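Local structure of probable glucarate dehydratase (Mycobacterium smegmatis str. MC2 155, 3VDG) at residues A[46-57]-A[420-431]. The protein probably dehydrates glucarate or a related acid sugar, as a metal-dependent member of the enolase superfamily. Residues are numbered along the deposited sequence; the frame is centred on the assembly and turned at random.
Sequences LNTVGVHQPYAL and CGIRDRDDTGYM. With ACT (acetate ion), chain E.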
loop_
_atom_site.group_PDB
_atom_site.type_symbol
_atom_site.label_atom_id
_atom_site.label_comp_id
_atom_site.label_asym_id
_atom_site.label_seq_id
_atom_site.Cartn_x
_atom_site.Cartn_y
_atom_site.Cartn_z
ATOM N N LEU A 46 -26.579 20.709 12.189
ATOM C CA LEU A 46 -27.471 20.465 11.057
ATOM C C LEU A 46 -26.689 19.943 9.867
ATOM O O LEU A 46 -25.536 20.340 9.651
ATOM C CB LEU A 46 -28.146 21.787 10.655
ATOM C CG LEU A 46 -29.199 22.294 11.649
ATOM C CD1 LEU A 46 -29.575 23.741 11.334
ATOM C CD2 LEU A 46 -30.436 21.385 11.640
ATOM N N ASN A 47 -27.323 19.062 9.085
ATOM C CA ASN A 47 -26.778 18.655 7.818
ATOM C C ASN A 47 -27.908 18.449 6.836
ATOM O O ASN A 47 -29.084 18.698 7.165
ATOM C CB ASN A 47 -25.866 17.413 7.932
ATOM C CG ASN A 47 -26.603 16.184 8.428
ATOM O OD1 ASN A 47 -27.741 15.951 8.055
ATOM N ND2 ASN A 47 -25.949 15.389 9.281
ATOM N N THR A 48 -27.572 18.030 5.624
ATOM C CA THR A 48 -28.587 18.006 4.571
ATOM C C THR A 48 -29.655 16.928 4.817
ATOM O O THR A 48 -30.727 16.974 4.211
ATOM C CB THR A 48 -27.970 17.911 3.154
ATOM O OG1 THR A 48 -28.920 18.387 2.192
ATOM C CG2 THR A 48 -27.572 16.468 2.789
ATOM N N VAL A 49 -29.390 15.974 5.717
ATOM C CA VAL A 49 -30.376 14.909 5.941
ATOM C C VAL A 49 -31.090 14.986 7.290
ATOM O O VAL A 49 -31.927 14.134 7.604
ATOM C CB VAL A 49 -29.790 13.486 5.756
ATOM C CG1 VAL A 49 -29.363 13.272 4.300
ATOM C CG2 VAL A 49 -28.650 13.221 6.738
ATOM N N GLY A 50 -30.772 15.994 8.086
ATOM C CA GLY A 50 -31.365 16.078 9.421
ATOM C C GLY A 50 -30.556 16.902 10.396
ATOM O O GLY A 50 -30.011 17.959 10.043
ATOM N N VAL A 51 -30.499 16.427 11.640
ATOM C CA VAL A 51 -29.791 17.136 12.699
ATOM C C VAL A 51 -29.171 16.082 13.623
ATOM O O VAL A 51 -29.742 15.010 13.801
ATOM C CB VAL A 51 -30.754 18.065 13.487
ATOM C CG1 VAL A 51 -31.906 17.271 14.101
ATOM C CG2 VAL A 51 -30.013 18.843 14.561
ATOM N N HIS A 52 -27.998 16.357 14.197
ATOM C CA HIS A 52 -27.379 15.350 15.092
ATOM C C HIS A 52 -28.234 15.099 16.291
ATOM O O HIS A 52 -28.798 16.032 16.852
ATOM C CB HIS A 52 -26.017 15.812 15.578
ATOM C CG HIS A 52 -24.945 15.745 14.526
ATOM N ND1 HIS A 52 -23.645 15.604 14.834
ATOM C CD2 HIS A 52 -25.024 15.772 13.144
ATOM C CE1 HIS A 52 -22.919 15.553 13.697
ATOM N NE2 HIS A 52 -23.762 15.670 12.664
ATOM N N GLN A 53 -28.306 13.840 16.715
ATOM C CA GLN A 53 -28.928 13.459 17.993
ATOM C C GLN A 53 -28.167 14.038 19.192
ATOM O O GLN A 53 -27.006 14.421 19.059
ATOM C CB GLN A 53 -28.984 11.934 18.067
ATOM C CG GLN A 53 -30.119 11.354 17.233
ATOM C CD GLN A 53 -29.876 9.917 16.819
ATOM O OE1 GLN A 53 -28.877 9.603 16.174
ATOM N NE2 GLN A 53 -30.794 9.050 17.162
ATOM N N PRO A 54 -28.824 14.138 20.363
ATOM C CA PRO A 54 -28.150 14.728 21.539
ATOM C C PRO A 54 -26.964 13.909 22.081
ATOM O O PRO A 54 -26.168 14.425 22.869
ATOM C CB PRO A 54 -29.259 14.811 22.602
ATOM C CG PRO A 54 -30.405 14.019 22.071
ATOM C CD PRO A 54 -30.263 13.938 20.580
ATOM N N TYR A 55 -26.886 12.636 21.710
ATOM C CA TYR A 55 -25.678 11.843 21.959
ATOM C C TYR A 55 -25.215 11.153 20.685
ATOM O O TYR A 55 -26.026 10.630 19.904
ATOM C CB TYR A 55 -25.917 10.793 23.038
ATOM C CG TYR A 55 -26.343 11.422 24.322
ATOM C CD1 TYR A 55 -25.399 11.822 25.259
ATOM C CD2 TYR A 55 -27.687 11.684 24.575
ATOM C CE1 TYR A 55 -25.781 12.432 26.442
ATOM C CE2 TYR A 55 -28.081 12.297 25.755
ATOM C CZ TYR A 55 -27.123 12.675 26.676
ATOM O OH TYR A 55 -27.493 13.281 27.844
ATOM N N ALA A 56 -23.901 11.155 20.498
ATOM C CA ALA A 56 -23.255 10.407 19.429
ATOM C C ALA A 56 -22.800 9.072 20.040
ATOM O O ALA A 56 -22.426 9.037 21.218
ATOM C CB ALA A 56 -22.054 11.192 18.922
ATOM N N LEU A 57 -22.826 7.997 19.253
ATOM C CA LEU A 57 -22.453 6.652 19.744
ATOM C C LEU A 57 -21.122 6.168 19.162
ATOM O O LEU A 57 -20.857 6.381 17.985
ATOM C CB LEU A 57 -23.519 5.632 19.330
ATOM C CG LEU A 57 -24.987 5.919 19.641
ATOM C CD1 LEU A 57 -25.845 4.775 19.100
ATOM C CD2 LEU A 57 -25.204 6.144 21.120
ATOM N N CYS A 420 -29.256 6.790 27.694
ATOM C CA CYS A 420 -29.732 7.748 26.693
ATOM C C CYS A 420 -30.747 7.107 25.748
ATOM O O CYS A 420 -31.454 7.811 25.037
ATOM C CB CYS A 420 -28.573 8.322 25.868
ATOM S SG CYS A 420 -28.011 7.196 24.559
ATOM N N GLY A 421 -30.786 5.778 25.724
ATOM C CA GLY A 421 -31.729 5.034 24.894
ATOM C C GLY A 421 -31.447 4.964 23.401
ATOM O O GLY A 421 -32.087 4.189 22.693
ATOM N N ILE A 422 -30.503 5.763 22.906
ATOM C CA ILE A 422 -30.173 5.745 21.468
ATOM C C ILE A 422 -29.357 4.500 21.107
ATOM O O ILE A 422 -28.372 4.190 21.777
ATOM C CB ILE A 422 -29.410 7.019 21.052
ATOM C CG1 ILE A 422 -30.283 8.250 21.262
ATOM C CG2 ILE A 422 -29.003 6.950 19.584
ATOM C CD1 ILE A 422 -29.498 9.539 21.285
ATOM N N ARG A 423 -29.770 3.789 20.055
ATOM C CA ARG A 423 -29.124 2.533 19.663
ATOM C C ARG A 423 -28.542 2.558 18.239
ATOM O O ARG A 423 -27.772 1.679 17.864
ATOM C CB ARG A 423 -30.100 1.349 19.817
ATOM C CG ARG A 423 -30.518 1.074 21.257
ATOM C CD ARG A 423 -29.277 0.868 22.126
ATOM N NE ARG A 423 -29.555 0.682 23.548
ATOM C CZ ARG A 423 -29.341 1.606 24.476
ATOM N NH1 ARG A 423 -28.849 2.791 24.132
ATOM N NH2 ARG A 423 -29.598 1.341 25.755
ATOM N N ASP A 424 -28.942 3.542 17.441
ATOM C CA ASP A 424 -28.422 3.712 16.074
ATOM C C ASP A 424 -28.272 5.203 15.764
ATOM O O ASP A 424 -29.087 6.010 16.210
ATOM C CB ASP A 424 -29.381 3.094 15.050
ATOM C CG ASP A 424 -29.492 1.588 15.192
ATOM O OD1 ASP A 424 -28.598 0.859 14.701
ATOM O OD2 ASP A 424 -30.486 1.131 15.789
ATOM N N ARG A 425 -27.233 5.587 15.026
ATOM C CA ARG A 425 -27.181 6.957 14.550
ATOM C C ARG A 425 -28.329 7.175 13.554
ATOM O O ARG A 425 -28.505 6.396 12.627
ATOM C CB ARG A 425 -25.854 7.275 13.874
ATOM C CG ARG A 425 -25.836 8.713 13.402
ATOM C CD ARG A 425 -24.570 9.101 12.659
ATOM N NE ARG A 425 -24.736 10.443 12.090
ATOM C CZ ARG A 425 -23.827 11.058 11.348
ATOM N NH1 ARG A 425 -22.661 10.463 11.086
ATOM N NH2 ARG A 425 -24.090 12.268 10.876
ATOM N N ASP A 426 -29.109 8.235 13.736
ATOM C CA ASP A 426 -30.276 8.438 12.883
ATOM C C ASP A 426 -30.650 9.927 12.803
ATOM O O ASP A 426 -31.618 10.352 13.431
ATOM C CB ASP A 426 -31.457 7.630 13.444
ATOM C CG ASP A 426 -32.610 7.509 12.458
ATOM O OD1 ASP A 426 -32.499 8.028 11.330
ATOM O OD2 ASP A 426 -33.631 6.888 12.802
ATOM N N ASP A 427 -29.886 10.704 12.037
ATOM C CA ASP A 427 -30.074 12.149 11.943
ATOM C C ASP A 427 -31.470 12.469 11.372
ATOM O O ASP A 427 -32.135 13.417 11.796
ATOM C CB ASP A 427 -29.038 12.781 10.988
ATOM C CG ASP A 427 -27.578 12.537 11.415
ATOM O OD1 ASP A 427 -27.310 11.840 12.419
ATOM O OD2 ASP A 427 -26.679 13.040 10.711
ATOM N N THR A 428 -31.894 11.665 10.400
ATOM C CA THR A 428 -33.176 11.872 9.745
ATOM C C THR A 428 -34.334 11.500 10.668
ATOM O O THR A 428 -35.271 12.277 10.848
ATOM C CB THR A 428 -33.261 11.078 8.437
ATOM O OG1 THR A 428 -32.152 11.442 7.603
ATOM C CG2 THR A 428 -34.580 11.389 7.711
ATOM N N GLY A 429 -34.271 10.311 11.256
ATOM C CA GLY A 429 -35.292 9.887 12.205
ATOM C C GLY A 429 -35.421 10.857 13.372
ATOM O O GLY A 429 -36.523 11.125 13.844
ATOM N N TYR A 430 -34.298 11.378 13.859
ATOM C CA TYR A 430 -34.341 12.343 14.950
ATOM C C TYR A 430 -34.972 13.661 14.503
ATOM O O TYR A 430 -35.795 14.231 15.217
ATOM C CB TYR A 430 -32.951 12.590 15.545
ATOM C CG TYR A 430 -32.923 13.640 16.632
ATOM C CD1 TYR A 430 -33.736 13.529 17.764
ATOM C CD2 TYR A 430 -32.062 14.730 16.542
ATOM C CE1 TYR A 430 -33.704 14.494 18.764
ATOM C CE2 TYR A 430 -32.027 15.695 17.526
ATOM C CZ TYR A 430 -32.848 15.572 18.634
ATOM O OH TYR A 430 -32.792 16.546 19.607
ATOM N N MET A 431 -34.592 14.158 13.331
ATOM C CA MET A 431 -35.282 15.337 12.804
ATOM C C MET A 431 -36.804 15.050 12.699
ATOM O O MET A 431 -37.609 15.875 13.108
ATOM C CB MET A 431 -34.696 15.790 11.454
ATOM C CG MET A 431 -35.400 17.010 10.867
ATOM S SD MET A 431 -35.153 18.497 11.848
ATOM C CE MET A 431 -33.674 19.147 11.046
HETATM C C ACT E . -21.935 15.172 9.873
HETATM O O ACT E . -21.203 15.009 10.885
HETATM O OXT ACT E . -23.141 15.476 9.991
HETATM C CH3 ACT E . -21.376 15.003 8.487
HETATM O O HOH W 1 -27.293 11.580 14.951
HETATM O O HOH W 2 -31.874 6.089 16.850
#
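Pro54 lays its CD over one face of the Tyr430 ring, 4.0 Å from the ring centroid, while Gln53 CA makes an off-centre CH-pi contact and Val51 CG1 meets Tyr430 CD2 obliquely at 3.5 Å. With chi1 at 177°, CG trans to N, the Tyr430 ring reaches toward Pro54; its hydroxyl bonds His180. Farther along, Cys420 CB approaches the Tyr55 ring off-centre, and Ile422 CD1 lies at that ring's edge. Leu57 CD1 packs on Ile422 CG2. At the polar end, the edge of the Arg425 guanidinium grips Asp427 side-on, NE to OD1 and NH2 to OD2, its chain fully extended. Asp427 OD2 also accepts from Asn47 ND2 at 2.8 Å, on its anti side, so OD2 takes two donors and the carboxylate three, which fixes its rotation. The same ND2 and His52 NE2, the latter nearly straight (172°), bond OXT of an acetate, probably from the crystallisation liquor, near the edge of the imidazole, whose ND1 is held by Asp42. Gln53 OE1 accepts from Asp426 N at 2.8 Å, above its carbonyl plane. Asp426 OD1 N-caps helix 427-434 by accepting from Gly429 N; the helix's first turn docks on the 46-51 hairpin through Thr428 OG1 to Val49 O. The sodium held by Asp244, Glu269 and Asn292, about 10 Å from the Asn47 side chain, is consistent with an enolase-superfamily capping-domain loop bordering the barrel's active site.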